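Local coordinates for protein xylosidase (PDB 6XN2) that probably hydrolyses xylosidic linkages in xylan-derived oligosaccharides, as a family 43 glycoside hydrolase that binds xylose units in its central pocket, at residues Tyr132-Val146 with Ala158-Pro171. Residues are numbered along the deposited sequence; the frame is centred on the assembly and turned at random.
Sequences YFPAKRADGMFQIGV and AEPQPIAGTYSIDP. With XYP (beta-D-xylopyranose), chain E.
With chi1 at 69°, T166 holds OG1 between its own backbone N and carbonyl carbon, facing the backbone of I144, while I169 sends CG2 anti to its carbonyl carbon and over the ring of F142. The contact is a worked example of how a connecting loop without regular structure can be fastened to a hairpin of inner strands. T166 OG1 accepts the backbone N-H of I144 at 3.2 Å and donates to I163 O at 2.7 Å, an oxygen that also accepts the T166 backbone N-H closing the type II turn I163-T166. Earlier in the loop, I163 N donates to I144 O at 2.8 Å and E159 N to V146 O at 3.0 Å.

Q143 extends beyond CG and passes obliquely over P162, whose CG lies 3.4 Å from Q143 OE1. Its NE2 reaches T166 O at 3.1 Å from above the carbonyl plane, and its OE1 takes an in-plane N-H of the R137 guanidinium, so both ends of the amide are held and its rotation is fixed. R137 in turn grips D139 side-on through NE and NH2.

I169 CG2 sits 3.6 Å from the centroid of the F142 ring, a CH-pi contact on one face, with K136 CE on the opposite face. P134 and P171 cross at about a right angle, CD to CD 3.6 Å, and I144 CD1 lies against P171 CB. D170, between I169 and P171, accepts hydrogen bonds from the bound xylose, O3 to OD1 and O2 to OD2.

The loop thus runs from the outer strand 157-158 alongside the hairpin 128-136/142-149 of one blade of the five-bladed beta-propeller to strand 172-175 of the next; L183 of strand 181-185, next to 172-175 in that sheet, is touched by T166 and P171.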
# COMPACT_ATOMS: atom_id res chain seq x y z
N TYR A 132 10.27 -4.95 1.95
CA TYR A 132 9.42 -5.88 1.22
C TYR A 132 8.94 -5.24 -0.07
O TYR A 132 8.48 -4.11 -0.05
CB TYR A 132 8.22 -6.31 2.08
CG TYR A 132 8.63 -6.98 3.35
CD1 TYR A 132 9.01 -6.24 4.46
CD2 TYR A 132 8.67 -8.37 3.44
CE1 TYR A 132 9.41 -6.86 5.63
CE2 TYR A 132 9.06 -9.00 4.60
CZ TYR A 132 9.43 -8.24 5.69
OH TYR A 132 9.82 -8.86 6.85
N PHE A 133 9.05 -5.96 -1.18
CA PHE A 133 8.69 -5.37 -2.47
C PHE A 133 8.13 -6.40 -3.45
O PHE A 133 8.58 -7.55 -3.48
CB PHE A 133 9.91 -4.68 -3.09
CG PHE A 133 11.04 -5.63 -3.43
CD1 PHE A 133 11.92 -6.04 -2.45
CD2 PHE A 133 11.20 -6.10 -4.72
CE1 PHE A 133 12.95 -6.92 -2.75
CE2 PHE A 133 12.23 -6.99 -5.03
CZ PHE A 133 13.11 -7.38 -4.05
N PRO A 134 7.14 -5.98 -4.25
CA PRO A 134 6.64 -6.83 -5.34
C PRO A 134 7.42 -6.56 -6.62
O PRO A 134 7.70 -5.41 -6.97
CB PRO A 134 5.19 -6.39 -5.46
CG PRO A 134 5.23 -4.91 -5.13
CD PRO A 134 6.40 -4.71 -4.16
N ALA A 135 7.79 -7.63 -7.32
CA ALA A 135 8.42 -7.48 -8.62
C ALA A 135 8.00 -8.63 -9.50
O ALA A 135 7.47 -9.64 -9.02
CB ALA A 135 9.94 -7.40 -8.49
N LYS A 136 8.24 -8.49 -10.79
CA LYS A 136 7.79 -9.46 -11.77
C LYS A 136 8.96 -10.33 -12.23
O LYS A 136 10.02 -9.81 -12.61
CB LYS A 136 7.15 -8.74 -12.95
CG LYS A 136 6.40 -9.64 -13.90
CD LYS A 136 5.59 -8.83 -14.91
CE LYS A 136 4.21 -8.51 -14.36
NZ LYS A 136 3.54 -7.48 -15.22
N ARG A 137 8.76 -11.63 -12.25
CA ARG A 137 9.75 -12.55 -12.74
C ARG A 137 9.83 -12.48 -14.24
O ARG A 137 8.95 -11.98 -14.89
CB ARG A 137 9.41 -13.98 -12.37
CG ARG A 137 9.25 -14.25 -10.91
CD ARG A 137 9.10 -15.71 -10.55
NE ARG A 137 8.20 -16.43 -11.42
CZ ARG A 137 7.20 -17.19 -11.01
NH1 ARG A 137 6.93 -17.28 -9.74
NH2 ARG A 137 6.44 -17.82 -11.87
N ALA A 138 10.89 -13.04 -14.80
CA ALA A 138 11.03 -13.02 -16.25
C ALA A 138 9.81 -13.64 -16.95
O ALA A 138 9.46 -13.23 -18.05
CB ALA A 138 12.29 -13.74 -16.67
N ASP A 139 9.17 -14.61 -16.30
CA ASP A 139 8.01 -15.28 -16.90
C ASP A 139 6.70 -14.52 -16.69
O ASP A 139 5.62 -15.06 -16.94
CB ASP A 139 7.88 -16.72 -16.38
CG ASP A 139 7.50 -16.80 -14.90
OD1 ASP A 139 7.27 -15.76 -14.23
OD2 ASP A 139 7.43 -17.94 -14.39
N GLY A 140 6.80 -13.29 -16.21
CA GLY A 140 5.64 -12.42 -16.13
C GLY A 140 4.84 -12.47 -14.83
O GLY A 140 3.91 -11.70 -14.66
N MET A 141 5.19 -13.35 -13.93
CA MET A 141 4.48 -13.47 -12.69
C MET A 141 5.04 -12.62 -11.57
O MET A 141 6.21 -12.63 -11.33
CB MET A 141 4.50 -14.91 -12.21
CG MET A 141 3.88 -15.95 -13.12
SD MET A 141 2.16 -15.70 -13.46
CE MET A 141 2.21 -14.73 -14.90
N PHE A 142 4.17 -11.87 -10.91
CA PHE A 142 4.54 -11.10 -9.72
C PHE A 142 4.77 -12.01 -8.52
O PHE A 142 4.04 -12.97 -8.31
CB PHE A 142 3.46 -10.08 -9.36
CG PHE A 142 3.58 -8.76 -10.08
CD1 PHE A 142 4.71 -7.96 -9.91
CD2 PHE A 142 2.56 -8.29 -10.89
CE1 PHE A 142 4.82 -6.74 -10.56
CE2 PHE A 142 2.66 -7.08 -11.53
CZ PHE A 142 3.79 -6.30 -11.36
N GLN A 143 5.69 -11.62 -7.67
CA GLN A 143 5.96 -12.26 -6.41
C GLN A 143 6.52 -11.17 -5.48
O GLN A 143 6.83 -10.11 -5.87
CB GLN A 143 6.90 -13.45 -6.50
CG GLN A 143 6.24 -14.78 -6.72
CD GLN A 143 7.14 -15.95 -6.43
OE1 GLN A 143 7.83 -16.40 -7.28
NE2 GLN A 143 7.13 -16.42 -5.24
N ILE A 144 6.63 -11.49 -4.23
CA ILE A 144 7.09 -10.53 -3.25
C ILE A 144 8.44 -10.98 -2.72
O ILE A 144 8.58 -12.11 -2.25
CB ILE A 144 6.08 -10.37 -2.11
CG1 ILE A 144 4.82 -9.73 -2.67
CG2 ILE A 144 6.67 -9.53 -0.99
CD1 ILE A 144 3.68 -9.73 -1.72
N GLY A 145 9.44 -10.12 -2.86
CA GLY A 145 10.76 -10.40 -2.34
C GLY A 145 11.05 -9.53 -1.13
O GLY A 145 10.28 -8.63 -0.79
N VAL A 146 12.16 -9.80 -0.45
CA VAL A 146 12.56 -8.96 0.66
C VAL A 146 14.06 -8.65 0.55
O VAL A 146 14.83 -9.41 -0.04
CB VAL A 146 12.20 -9.62 2.03
CG1 VAL A 146 13.02 -10.89 2.25
CG2 VAL A 146 12.39 -8.64 3.19
N ALA A 158 19.10 -7.50 -1.35
CA ALA A 158 17.93 -8.33 -1.67
C ALA A 158 18.28 -9.81 -1.61
O ALA A 158 19.36 -10.16 -1.95
CB ALA A 158 17.40 -7.97 -3.03
N GLU A 159 17.32 -10.62 -1.19
CA GLU A 159 17.47 -12.04 -1.19
C GLU A 159 17.44 -12.52 -2.64
O GLU A 159 16.79 -11.95 -3.46
CB GLU A 159 16.37 -12.71 -0.41
CG GLU A 159 16.41 -12.45 1.08
CD GLU A 159 17.56 -13.15 1.77
OE1 GLU A 159 17.86 -14.27 1.40
OE2 GLU A 159 18.14 -12.58 2.70
N PRO A 160 18.16 -13.59 -2.94
CA PRO A 160 18.24 -14.16 -4.27
C PRO A 160 16.92 -14.68 -4.81
O PRO A 160 16.74 -14.67 -5.97
CB PRO A 160 19.18 -15.32 -4.07
CG PRO A 160 19.18 -15.59 -2.64
CD PRO A 160 19.04 -14.29 -2.01
N GLN A 161 16.04 -15.14 -3.94
CA GLN A 161 14.73 -15.67 -4.34
C GLN A 161 13.62 -14.89 -3.65
O GLN A 161 13.86 -14.27 -2.61
CB GLN A 161 14.63 -17.16 -4.01
CG GLN A 161 15.48 -18.05 -4.88
CD GLN A 161 15.81 -19.38 -4.23
OE1 GLN A 161 15.05 -19.90 -3.39
NE2 GLN A 161 16.95 -19.94 -4.60
N PRO A 162 12.41 -14.95 -4.18
CA PRO A 162 11.31 -14.27 -3.53
C PRO A 162 10.78 -15.03 -2.32
O PRO A 162 11.13 -16.14 -2.09
CB PRO A 162 10.25 -14.22 -4.62
CG PRO A 162 10.52 -15.37 -5.45
CD PRO A 162 12.01 -15.53 -5.45
N ILE A 163 9.92 -14.41 -1.55
CA ILE A 163 9.39 -15.08 -0.40
C ILE A 163 8.48 -16.22 -0.81
O ILE A 163 7.57 -16.04 -1.55
CB ILE A 163 8.64 -14.12 0.50
CG1 ILE A 163 9.59 -13.03 0.97
CG2 ILE A 163 8.05 -14.85 1.67
CD1 ILE A 163 8.94 -11.86 1.62
N ALA A 164 8.74 -17.41 -0.32
CA ALA A 164 7.91 -18.53 -0.67
C ALA A 164 6.53 -18.35 -0.12
O ALA A 164 6.39 -17.98 0.99
CB ALA A 164 8.51 -19.82 -0.17
N GLY A 165 5.54 -18.64 -0.92
CA GLY A 165 4.18 -18.51 -0.50
C GLY A 165 3.60 -17.18 -0.90
O GLY A 165 2.47 -16.93 -0.64
N THR A 166 4.41 -16.34 -1.52
CA THR A 166 3.95 -15.08 -1.97
C THR A 166 3.73 -15.10 -3.44
O THR A 166 4.24 -15.88 -4.16
CB THR A 166 4.83 -13.90 -1.58
OG1 THR A 166 6.05 -13.96 -2.30
CG2 THR A 166 5.08 -13.91 -0.13
N TYR A 167 2.85 -14.23 -3.82
CA TYR A 167 2.37 -14.00 -5.15
C TYR A 167 1.65 -12.65 -5.19
O TYR A 167 1.63 -11.98 -4.16
CB TYR A 167 1.45 -15.11 -5.57
CG TYR A 167 0.38 -15.43 -4.60
CD1 TYR A 167 0.58 -16.31 -3.60
CD2 TYR A 167 -0.85 -14.90 -4.73
CE1 TYR A 167 -0.39 -16.62 -2.72
CE2 TYR A 167 -1.84 -15.22 -3.87
CZ TYR A 167 -1.59 -16.08 -2.85
OH TYR A 167 -2.53 -16.41 -1.96
N SER A 168 1.28 -12.14 -6.40
CA SER A 168 0.59 -10.87 -6.55
C SER A 168 1.48 -9.73 -6.01
O SER A 168 2.72 -9.85 -5.99
CB SER A 168 -0.77 -10.91 -5.82
OG SER A 168 -1.61 -9.84 -6.23
N ILE A 169 0.88 -8.63 -5.60
CA ILE A 169 1.64 -7.44 -5.24
C ILE A 169 1.28 -6.74 -3.95
O ILE A 169 0.65 -7.30 -3.12
CB ILE A 169 1.40 -6.39 -6.34
CG1 ILE A 169 -0.08 -6.16 -6.55
CG2 ILE A 169 1.90 -6.82 -7.67
CD1 ILE A 169 -0.40 -5.02 -7.48
N ASP A 170 1.84 -5.54 -3.78
CA ASP A 170 1.43 -4.62 -2.71
C ASP A 170 1.57 -5.15 -1.28
O ASP A 170 0.59 -5.17 -0.53
CB ASP A 170 -0.01 -4.18 -2.96
CG ASP A 170 -0.13 -3.29 -4.18
OD1 ASP A 170 0.91 -3.07 -4.85
OD2 ASP A 170 -1.25 -2.82 -4.48
N PRO A 171 2.76 -5.51 -0.88
CA PRO A 171 2.88 -5.99 0.49
C PRO A 171 2.73 -4.91 1.52
O PRO A 171 3.06 -3.80 1.29
CB PRO A 171 4.31 -6.47 0.55
CG PRO A 171 5.01 -5.63 -0.42
CD PRO A 171 4.05 -5.43 -1.54
O1 XYP E . -1.59 -0.99 -9.75
C1 XYP E . -0.71 -0.14 -9.07
C2 XYP E . -0.02 -0.94 -7.98
C3 XYP E . 1.21 -0.27 -7.47
C4 XYP E . 2.08 0.20 -8.62
C5 XYP E . 1.28 1.07 -9.53
O2 XYP E . -0.86 -1.17 -6.86
O3 XYP E . 1.83 -1.29 -6.74
O4 XYP E . 3.15 0.95 -8.13
O5 XYP E . 0.18 0.37 -10.03
O HOH W 1 1.59 -13.35 -9.32
O HOH W 2 14.58 -10.35 -2.99
O HOH W 3 12.79 -12.52 -0.82